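Local coordinates for protein hydrolase, HAD superfamily, subfamily III A (Legionella pneumophila, PDB 3N1U) that probably hydrolyses 3-deoxy-D-manno-octulosonate 8-phosphate to 3-deoxy-D-manno-octulosonate and inorganic phosphate, a magnesium-dependent step of lipopolysaccharide biosynthesis, at residues 133-136 with 137-140. Residues are numbered along the deposited sequence; the frame is centred on the assembly and turned at random.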
# COMPACT_ATOMS: atom_id res chain seq x y z
N VAL A 133 16.64 5.93 17.01
CA VAL A 133 15.65 4.92 16.63
C VAL A 133 15.59 4.65 15.13
O VAL A 133 15.63 5.58 14.31
CB VAL A 133 14.23 5.25 17.17
CG1 VAL A 133 13.20 4.15 16.76
CG2 VAL A 133 14.28 5.41 18.75
N ALA A 134 15.49 3.36 14.80
CA ALA A 134 15.28 2.96 13.40
C ALA A 134 13.84 2.53 13.19
O ALA A 134 13.31 1.77 13.98
CB ALA A 134 16.22 1.80 13.00
N VAL A 135 13.19 3.04 12.14
CA VAL A 135 11.92 2.39 11.66
C VAL A 135 12.25 0.97 11.18
O VAL A 135 13.41 0.67 10.82
CB VAL A 135 11.19 3.22 10.55
CG1 VAL A 135 10.71 4.59 11.15
CG2 VAL A 135 12.07 3.44 9.29
N SER A 136 11.26 0.06 11.18
CA SER A 136 11.60 -1.33 10.88
C SER A 136 12.07 -1.50 9.43
O SER A 136 12.73 -2.46 9.12
CB SER A 136 10.43 -2.30 11.17
OG SER A 136 9.38 -2.14 10.25
N ASN A 137 11.67 -0.59 8.53
CA ASN A 137 12.03 -0.69 7.10
C ASN A 137 13.35 0.09 6.80
O ASN A 137 13.67 0.38 5.63
CB ASN A 137 10.88 -0.08 6.23
CG ASN A 137 10.50 1.30 6.70
OD1 ASN A 137 10.20 1.47 7.85
ND2 ASN A 137 10.56 2.33 5.82
N ALA A 138 14.08 0.47 7.85
CA ALA A 138 15.32 1.23 7.65
C ALA A 138 16.36 0.40 6.92
O ALA A 138 16.29 -0.86 6.91
CB ALA A 138 15.91 1.72 9.01
N VAL A 139 17.36 1.09 6.34
CA VAL A 139 18.43 0.38 5.62
C VAL A 139 19.28 -0.40 6.64
O VAL A 139 19.29 -0.08 7.85
CB VAL A 139 19.30 1.33 4.75
CG1 VAL A 139 18.33 2.10 3.75
CG2 VAL A 139 20.17 2.27 5.63
N PRO A 140 19.98 -1.43 6.17
CA PRO A 140 20.66 -2.31 7.13
C PRO A 140 21.60 -1.66 8.21
O PRO A 140 21.53 -2.05 9.40
CB PRO A 140 21.42 -3.29 6.22
CG PRO A 140 20.44 -3.43 5.00
CD PRO A 140 20.01 -1.98 4.79
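Ala138 folds back onto Ala134 and Val135 as the chain leaves strand 131-134, and this apolar side, with all three residues buried, is the closed part of the contact. The CB of Ala138 lies 4.0 Å from the CB of Ala134; methyl groups this small let the two backbones come close. CG2 of Val135 comes within 4.2 Å of the Ala138 CB. The same branch meets Asn137, whose OD1 is 3.1 Å from Val135 CG2, a close approach that belongs to the packing against the valine. The reversal is a type I beta turn from Val135 to Ala138, closed by a backbone hydrogen bond from Ala138 N to Val135 O (3.1 Å, N-H...O angle 153°). In this HAD-type fold the turn sits at the end of a strand of the central parallel sheet, on the way to helix 140-145. Val135 is in the second shell of the metal site, its side chain touching the calcium ligand Asp118 about 8 Å from the ion, and a beta-branched residue suits that place, since CG2 faces Asn137 and Ala138 while the side chain also touches Ile116 and Ala158.

The polar side of the turn is more open, with Ser136 and Asn137 both partly exposed. In Asn137, chi1 of 51° sets CG between its own N and carbonyl carbon, and chi2 of -54° turns OD1 toward Val135 CG2. That oxygen is held by Gly154 N, while ND2 reaches Gly28 O weakly; an amide suits the spot because it can both accept and donate. At Ser136 a short hydroxyl side chain suits the turn because it can reach the neighbouring backbone carbonyls of Glu151 and Arg152, through weak hydrogen bonds.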